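Local coordinates for K Homology domain-containing protein (Aeropyrum pernix, PDB 1TUA) that is of unknown function but, with its two KH-like halves, probably binds RNA, at residues R118-I123 and I131-Y136; V138-D143 and Q152-L157. One frame throughout, in Å; residues are numbered along the deposited sequence.

Interaction 1: R118-I123 and I131-Y136; sequences RARRTI and INVGEY
Arg-120 leaves helix 118-127 with CG anti to its own N (chi1 -171°), stays extended through chi2 and bends at chi3 (61°), which lays its methylenes along strand 130-133 and turns the guanidinium back to the strand backbone. Arg-120 CG slides past Ile-131 CG2 at 4.0 Å, and CD of Arg-120 sits 3.8 Å from CG2 of Val-133. NH1 of Arg-120 reaches O of Ile-131 at 3.2 Å, a weak, bent bond (127°) met obliquely by the guanidinium. Its stronger partner is Glu-124, one turn further along the helix, whose OE2 forms a salt bridge with NH1 and also accepts a hydrogen bond from the backbone N of Ile-131. Beside this polar group, Ile-123 CG2 touches Ile-131 CD1 at 3.5 Å, the two side chains crossing at nearly a right angle; Ile-123 continues inward onto Ala-150 and Leu-157. Cut back to an alanine here, Arg-120 would probably leave Glu-124 without its positive mate and the flanks of Ile-131 and Val-133 bare. The backbone of Ile-131 is thus held at N through Glu-124 and more loosely at O through Arg-120, while isoleucine methyls and arginine methylenes pack alongside.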
ATOM      1  N   ARG A 118      -7.886   6.653  15.750  1.00 22.63           N
ATOM      2  CA  ARG A 118      -6.692   6.750  16.586  1.00 21.52           C
ATOM      3  C   ARG A 118      -5.721   5.577  16.475  1.00 18.24           C
ATOM      4  O   ARG A 118      -4.509   5.766  16.546  1.00 16.93           O
ATOM      5  CB  ARG A 118      -7.105   6.892  18.044  1.00 25.67           C
ATOM      6  CG  ARG A 118      -5.985   7.307  18.975  1.00 33.33           C
ATOM      7  CD  ARG A 118      -6.083   8.795  19.274  1.00 39.32           C
ATOM      8  NE  ARG A 118      -7.477   9.205  19.456  1.00 44.21           N
ATOM      9  CZ  ARG A 118      -8.339   8.616  20.287  1.00 46.32           C
ATOM     10  NH1 ARG A 118      -7.958   7.581  21.028  1.00 47.26           N
ATOM     11  NH2 ARG A 118      -9.594   9.053  20.364  1.00 47.14           N
ATOM     12  N   ALA A 119      -6.246   4.365  16.328  1.00 16.01           N
ATOM     13  CA  ALA A 119      -5.385   3.186  16.230  1.00 14.93           C
ATOM     14  C   ALA A 119      -4.610   3.191  14.917  1.00 14.43           C
ATOM     15  O   ALA A 119      -3.395   2.983  14.904  1.00 13.16           O
ATOM     16  CB  ALA A 119      -6.212   1.915  16.347  1.00 13.91           C
ATOM     17  N   ARG A 120      -5.318   3.436  13.818  1.00 13.46           N
ATOM     18  CA  ARG A 120      -4.691   3.474  12.506  1.00 13.51           C
ATOM     19  C   ARG A 120      -3.603   4.552  12.470  1.00 13.76           C
ATOM     20  O   ARG A 120      -2.497   4.315  11.981  1.00 12.78           O
ATOM     21  CB  ARG A 120      -5.745   3.752  11.434  1.00 13.96           C
ATOM     22  CG  ARG A 120      -5.238   3.602  10.007  1.00 16.92           C
ATOM     23  CD  ARG A 120      -6.323   3.982   9.005  1.00 20.28           C
ATOM     24  NE  ARG A 120      -6.729   5.374   9.168  1.00 23.50           N
ATOM     25  CZ  ARG A 120      -5.987   6.418   8.808  1.00 25.49           C
ATOM     26  NH1 ARG A 120      -4.799   6.233   8.249  1.00 27.83           N
ATOM     27  NH2 ARG A 120      -6.423   7.650   9.029  1.00 27.16           N
ATOM     28  N   ARG A 121      -3.909   5.735  13.000  1.00 14.50           N
ATOM     29  CA  ARG A 121      -2.933   6.823  13.007  1.00 15.95           C
ATOM     30  C   ARG A 121      -1.705   6.515  13.862  1.00 15.12           C
ATOM     31  O   ARG A 121      -0.576   6.865  13.491  1.00 14.30           O
ATOM     32  CB  ARG A 121      -3.582   8.127  13.484  1.00 19.47           C
ATOM     33  CG  ARG A 121      -4.630   8.659  12.533  1.00 26.39           C
ATOM     34  CD  ARG A 121      -5.125  10.041  12.952  1.00 32.85           C
ATOM     35  NE  ARG A 121      -6.090  10.581  11.993  1.00 37.91           N
ATOM     36  CZ  ARG A 121      -7.295  10.062  11.770  1.00 39.95           C
ATOM     37  NH1 ARG A 121      -7.685   8.985  12.441  1.00 41.78           N
ATOM     38  NH2 ARG A 121      -8.108  10.610  10.872  1.00 41.67           N
ATOM     39  N   THR A 122      -1.919   5.868  15.005  1.00 14.24           N
ATOM     40  CA  THR A 122      -0.808   5.518  15.887  1.00 13.89           C
ATOM     41  C   THR A 122       0.168   4.587  15.175  1.00 13.00           C
ATOM     42  O   THR A 122       1.378   4.777  15.234  1.00 13.45           O
ATOM     43  CB  THR A 122      -1.302   4.828  17.171  1.00 14.97           C
ATOM     44  OG1 THR A 122      -2.099   5.752  17.920  1.00 17.37           O
ATOM     45  CG2 THR A 122      -0.121   4.362  18.024  1.00 13.79           C
ATOM     46  N   ILE A 123      -0.362   3.575  14.499  1.00 13.35           N
ATOM     47  CA  ILE A 123       0.499   2.652  13.780  1.00 11.73           C
ATOM     48  C   ILE A 123       1.237   3.395  12.658  1.00 11.53           C
ATOM     49  O   ILE A 123       2.435   3.195  12.471  1.00 11.76           O
ATOM     50  CB  ILE A 123      -0.314   1.463  13.217  1.00 12.61           C
ATOM     51  CG1 ILE A 123      -0.917   0.670  14.388  1.00 13.11           C
ATOM     52  CG2 ILE A 123       0.588   0.555  12.373  1.00 12.13           C
ATOM     53  CD1 ILE A 123      -1.835  -0.472  13.983  1.00 14.42           C
ATOM     54  N   ILE A 131      -1.421   3.945   5.726  1.00  9.38           N
ATOM     55  CA  ILE A 131      -2.267   2.767   5.881  1.00  9.64           C
ATOM     56  C   ILE A 131      -3.701   3.078   5.462  1.00 10.71           C
ATOM     57  O   ILE A 131      -4.288   4.066   5.909  1.00 10.44           O
ATOM     58  CB  ILE A 131      -2.263   2.265   7.360  1.00  9.06           C
ATOM     59  CG1 ILE A 131      -0.851   1.818   7.755  1.00  9.80           C
ATOM     60  CG2 ILE A 131      -3.251   1.114   7.536  1.00  8.48           C
ATOM     61  CD1 ILE A 131      -0.692   1.424   9.222  1.00 10.53           C
ATOM     62  N   ASN A 132      -4.252   2.245   4.586  1.00  9.51           N
ATOM     63  CA  ASN A 132      -5.626   2.423   4.145  1.00 11.15           C
ATOM     64  C   ASN A 132      -6.446   1.204   4.529  1.00 11.35           C
ATOM     65  O   ASN A 132      -6.079   0.078   4.215  1.00 10.78           O
ATOM     66  CB  ASN A 132      -5.708   2.619   2.629  1.00 11.19           C
ATOM     67  CG  ASN A 132      -7.118   2.947   2.170  1.00 12.77           C
ATOM     68  OD1 ASN A 132      -7.896   2.063   1.799  1.00 14.03           O
ATOM     69  ND2 ASN A 132      -7.463   4.221   2.225  1.00 11.96           N
ATOM     70  N   VAL A 133      -7.549   1.434   5.228  1.00 11.60           N
ATOM     71  CA  VAL A 133      -8.425   0.345   5.627  1.00 13.41           C
ATOM     72  C   VAL A 133      -9.592   0.336   4.647  1.00 14.50           C
ATOM     73  O   VAL A 133     -10.510   1.154   4.750  1.00 14.97           O
ATOM     74  CB  VAL A 133      -8.955   0.536   7.069  1.00 12.60           C
ATOM     75  CG1 VAL A 133      -9.853  -0.629   7.451  1.00 14.56           C
ATOM     76  CG2 VAL A 133      -7.792   0.634   8.035  1.00 12.25           C
ATOM     77  N   GLY A 134      -9.539  -0.577   3.682  1.00 14.87           N
ATOM     78  CA  GLY A 134     -10.601  -0.663   2.693  1.00 15.64           C
ATOM     79  C   GLY A 134     -11.735  -1.566   3.134  1.00 17.48           C
ATOM     80  O   GLY A 134     -11.944  -1.769   4.330  1.00 18.06           O
ATOM     81  N   GLU A 135     -12.461  -2.114   2.165  1.00 18.53           N
ATOM     82  CA  GLU A 135     -13.586  -3.004   2.446  1.00 21.21           C
ATOM     83  C   GLU A 135     -13.163  -4.178   3.331  1.00 19.28           C
ATOM     84  O   GLU A 135     -13.767  -4.427   4.380  1.00 20.64           O
ATOM     85  CB  GLU A 135     -14.183  -3.529   1.132  1.00 25.43           C
ATOM     86  CG  GLU A 135     -15.410  -4.418   1.316  1.00 32.83           C
ATOM     87  CD  GLU A 135     -16.101  -4.764  -0.003  1.00 37.07           C
ATOM     88  OE1 GLU A 135     -15.463  -5.394  -0.877  1.00 39.87           O
ATOM     89  OE2 GLU A 135     -17.289  -4.401  -0.163  1.00 40.65           O
ATOM     90  N   TYR A 136     -12.129  -4.899   2.908  1.00 17.29           N
ATOM     91  CA  TYR A 136     -11.636  -6.033   3.680  1.00 16.53           C
ATOM     92  C   TYR A 136     -10.129  -6.176   3.550  1.00 15.90           C
ATOM     93  O   TYR A 136      -9.541  -7.126   4.068  1.00 16.55           O
ATOM     94  CB  TYR A 136     -12.331  -7.324   3.232  1.00 19.18           C
ATOM     95  CG  TYR A 136     -12.108  -7.664   1.781  1.00 21.20           C
ATOM     96  CD1 TYR A 136     -10.977  -8.371   1.377  1.00 22.17           C
ATOM     97  CD2 TYR A 136     -13.003  -7.232   0.801  1.00 23.32           C
ATOM     98  CE1 TYR A 136     -10.739  -8.636   0.028  1.00 23.56           C
ATOM     99  CE2 TYR A 136     -12.772  -7.489  -0.551  1.00 23.76           C
ATOM    100  CZ  TYR A 136     -11.637  -8.190  -0.930  1.00 23.38           C
ATOM    101  OH  TYR A 136     -11.388  -8.423  -2.264  1.00 26.21           O
TER

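Interaction 2: V138-D143 and Q152-L157; sequences VAIIGD and QAIEML
Val-138 and Ile-154 mark the closest approach of the two backbones, their CA atoms 8.1 Å apart, a spacing that leaves room for one layer of side chains between strand 137-141 and helix 144-158. The strand is extended and lies in the middle of its three-stranded antiparallel sheet: Val-138 and Ile-140 pair through their backbones with Val-92 and Val-90 on one side, whereas Ile-141 pairs with Tyr-130 on the other. At Gly-142 the chain turns a corner, and Asp-143 takes the N-cap position of the helix that follows, its carboxylate capping a backbone N there and forming a salt bridge with Arg-146.

Across the gap the contact is wholly apolar and rests on one helix residue. With chi1 at -64°, CG1 of Ile-154 lies beside the backbone N and CG2 anti to it, and the CG2 methyl meets the fork of Val-138 tip to tip, equally far from both prongs: 4.2 Å to CG1 and 4.2 Å to CG2 of Val-138. The other branch of Ile-154 faces Ile-140, whose CD1 comes to 4.4 Å from Ile-154 CG1. These are easy van der Waals distances, and all three side chains are buried. Ile-140 also lies on Ala-150 and Ala-147, about one and two turns before Ile-154, so the helix continues over it. Ala-139 and Ile-141 pack on the reverse face of the sheet, against Phe-74. On the helix, Ala-153 and Leu-157 lean on Val-166 of the long helix 163-188.

A three-stranded antiparallel sheet of order 1-3-2 with helices on one face, its central strand leading into a C-terminal helix that folds back over it, is the beta-alpha-alpha-beta-beta-alpha pattern of a type I KH domain.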
ATOM      1  N   VAL A 138      -6.365  -4.209   4.101  1.00  9.91           N
ATOM      2  CA  VAL A 138      -5.653  -3.078   4.695  1.00  9.17           C
ATOM      3  C   VAL A 138      -4.335  -2.960   3.937  1.00  9.70           C
ATOM      4  O   VAL A 138      -3.476  -3.839   4.025  1.00 11.31           O
ATOM      5  CB  VAL A 138      -5.356  -3.284   6.174  1.00  9.69           C
ATOM      6  CG1 VAL A 138      -4.626  -2.066   6.720  1.00  8.83           C
ATOM      7  CG2 VAL A 138      -6.654  -3.509   6.928  1.00 10.15           C
ATOM      8  N   ALA A 139      -4.199  -1.883   3.168  1.00  9.14           N
ATOM      9  CA  ALA A 139      -3.006  -1.650   2.358  1.00  9.11           C
ATOM     10  C   ALA A 139      -2.019  -0.752   3.100  1.00  9.59           C
ATOM     11  O   ALA A 139      -2.412   0.221   3.749  1.00  9.78           O
ATOM     12  CB  ALA A 139      -3.403  -1.016   1.026  1.00 10.58           C
ATOM     13  N   ILE A 140      -0.734  -1.074   2.971  1.00  8.92           N
ATOM     14  CA  ILE A 140       0.328  -0.345   3.652  1.00  8.26           C
ATOM     15  C   ILE A 140       1.447   0.039   2.693  1.00  7.99           C
ATOM     16  O   ILE A 140       1.905  -0.787   1.911  1.00  9.62           O
ATOM     17  CB  ILE A 140       0.953  -1.233   4.754  1.00  9.43           C
ATOM     18  CG1 ILE A 140      -0.137  -1.726   5.708  1.00 10.58           C
ATOM     19  CG2 ILE A 140       2.053  -0.472   5.488  1.00  8.60           C
ATOM     20  CD1 ILE A 140       0.276  -2.946   6.532  1.00 12.50           C
ATOM     21  N   ILE A 141       1.895   1.287   2.773  1.00  8.66           N
ATOM     22  CA  ILE A 141       2.993   1.769   1.942  1.00  8.17           C
ATOM     23  C   ILE A 141       4.113   2.276   2.842  1.00  8.64           C
ATOM     24  O   ILE A 141       3.882   3.125   3.705  1.00  9.30           O
ATOM     25  CB  ILE A 141       2.560   2.940   1.023  1.00  9.02           C
ATOM     26  CG1 ILE A 141       1.477   2.475   0.035  1.00  8.10           C
ATOM     27  CG2 ILE A 141       3.781   3.474   0.274  1.00  9.39           C
ATOM     28  CD1 ILE A 141       0.784   3.605  -0.703  1.00  8.22           C
ATOM     29  N   GLY A 142       5.320   1.753   2.637  1.00  9.27           N
ATOM     30  CA  GLY A 142       6.475   2.175   3.422  1.00 11.23           C
ATOM     31  C   GLY A 142       7.693   1.371   3.000  1.00 12.17           C
ATOM     32  O   GLY A 142       7.583   0.556   2.083  1.00 11.82           O
ATOM     33  N   ASP A 143       8.856   1.581   3.621  1.00 13.24           N
ATOM     34  CA  ASP A 143       9.999   0.762   3.226  1.00 15.50           C
ATOM     35  C   ASP A 143       9.774  -0.630   3.806  1.00 15.53           C
ATOM     36  O   ASP A 143       8.937  -0.812   4.693  1.00 15.11           O
ATOM     37  CB  ASP A 143      11.358   1.363   3.666  1.00 17.40           C
ATOM     38  CG  ASP A 143      11.500   1.517   5.164  1.00 21.25           C
ATOM     39  OD1 ASP A 143      11.292   0.534   5.902  1.00 23.08           O
ATOM     40  OD2 ASP A 143      11.845   2.632   5.607  1.00 25.96           O
ATOM     41  N   GLN A 152       2.359  -6.477  10.791  1.00 12.67           N
ATOM     42  CA  GLN A 152       2.273  -7.300  11.983  1.00 14.14           C
ATOM     43  C   GLN A 152       1.321  -6.670  13.006  1.00 13.92           C
ATOM     44  O   GLN A 152       0.459  -7.356  13.562  1.00 14.40           O
ATOM     45  CB  GLN A 152       3.676  -7.484  12.570  1.00 17.35           C
ATOM     46  CG  GLN A 152       3.729  -8.300  13.842  1.00 24.03           C
ATOM     47  CD  GLN A 152       5.151  -8.513  14.325  1.00 26.34           C
ATOM     48  OE1 GLN A 152       5.986  -7.606  14.270  1.00 28.86           O
ATOM     49  NE2 GLN A 152       5.432  -9.711  14.816  1.00 29.12           N
ATOM     50  N   ALA A 153       1.465  -5.365  13.246  1.00 12.39           N
ATOM     51  CA  ALA A 153       0.598  -4.671  14.197  1.00 12.08           C
ATOM     52  C   ALA A 153      -0.869  -4.788  13.772  1.00 12.93           C
ATOM     53  O   ALA A 153      -1.751  -5.033  14.604  1.00 12.34           O
ATOM     54  CB  ALA A 153       1.003  -3.207  14.303  1.00 10.98           C
ATOM     55  N   ILE A 154      -1.128  -4.609  12.477  1.00 13.11           N
ATOM     56  CA  ILE A 154      -2.486  -4.720  11.950  1.00 13.62           C
ATOM     57  C   ILE A 154      -3.015  -6.139  12.161  1.00 14.74           C
ATOM     58  O   ILE A 154      -4.155  -6.326  12.582  1.00 14.35           O
ATOM     59  CB  ILE A 154      -2.539  -4.398  10.441  1.00 13.93           C
ATOM     60  CG1 ILE A 154      -2.154  -2.933  10.202  1.00 13.86           C
ATOM     61  CG2 ILE A 154      -3.936  -4.692   9.899  1.00 12.57           C
ATOM     62  CD1 ILE A 154      -3.118  -1.943  10.809  1.00 15.99           C
ATOM     63  N   GLU A 155      -2.190  -7.139  11.867  1.00 13.85           N
ATOM     64  CA  GLU A 155      -2.615  -8.519  12.058  1.00 16.21           C
ATOM     65  C   GLU A 155      -2.931  -8.786  13.536  1.00 16.04           C
ATOM     66  O   GLU A 155      -3.932  -9.437  13.855  1.00 16.20           O
ATOM     67  CB  GLU A 155      -1.532  -9.477  11.559  1.00 17.85           C
ATOM     68  CG  GLU A 155      -1.318  -9.406  10.055  1.00 22.01           C
ATOM     69  CD  GLU A 155      -0.142 -10.247   9.582  1.00 25.78           C
ATOM     70  OE1 GLU A 155       0.934 -10.190  10.221  1.00 27.84           O
ATOM     71  OE2 GLU A 155      -0.289 -10.955   8.565  1.00 29.56           O
ATOM     72  N   MET A 156      -2.085  -8.280  14.433  1.00 15.83           N
ATOM     73  CA  MET A 156      -2.296  -8.461  15.872  1.00 16.48           C
ATOM     74  C   MET A 156      -3.635  -7.861  16.316  1.00 17.08           C
ATOM     75  O   MET A 156      -4.335  -8.441  17.144  1.00 18.47           O
ATOM     76  CB  MET A 156      -1.152  -7.827  16.673  1.00 14.90           C
ATOM     77  CG  MET A 156       0.160  -8.615  16.648  1.00 16.42           C
ATOM     78  SD  MET A 156       1.538  -7.711  17.402  1.00 12.91           S
ATOM     79  CE  MET A 156       1.167  -7.829  19.111  1.00 19.44           C
ATOM     80  N   LEU A 157      -3.994  -6.702  15.766  1.00 15.68           N
ATOM     81  CA  LEU A 157      -5.262  -6.074  16.125  1.00 15.26           C
ATOM     82  C   LEU A 157      -6.426  -6.873  15.554  1.00 16.37           C
ATOM     83  O   LEU A 157      -7.461  -7.011  16.200  1.00 17.25           O
ATOM     84  CB  LEU A 157      -5.332  -4.631  15.609  1.00 14.38           C
ATOM     85  CG  LEU A 157      -4.445  -3.590  16.294  1.00 13.97           C
ATOM     86  CD1 LEU A 157      -4.673  -2.224  15.657  1.00 15.60           C
ATOM     87  CD2 LEU A 157      -4.765  -3.538  17.775  1.00 14.69           C
TER

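How the interactions relate
From the N terminus, helix 118-127 comes first, and interaction 1 closes the short loop that returns the chain from it to strand 130-133. A short connection (134-136) then leads into strand 137-141, and interaction 2 closes a second loop as helix 144-158 folds back over the sheet. The two loops follow in series, neither nested nor crossed. They meet at two levels: in the sheet, Asn-132 N probably bonds to Ala-139 O at 2.9 Å and Ile-131 CG2 touches Val-138 CG1 at 3.6 Å; in the helix layer, Ile-123 CD1 meets Ile-154 CD1 at 3.7 Å. Two adjacent strands and two helices thus share one hydrophobic core.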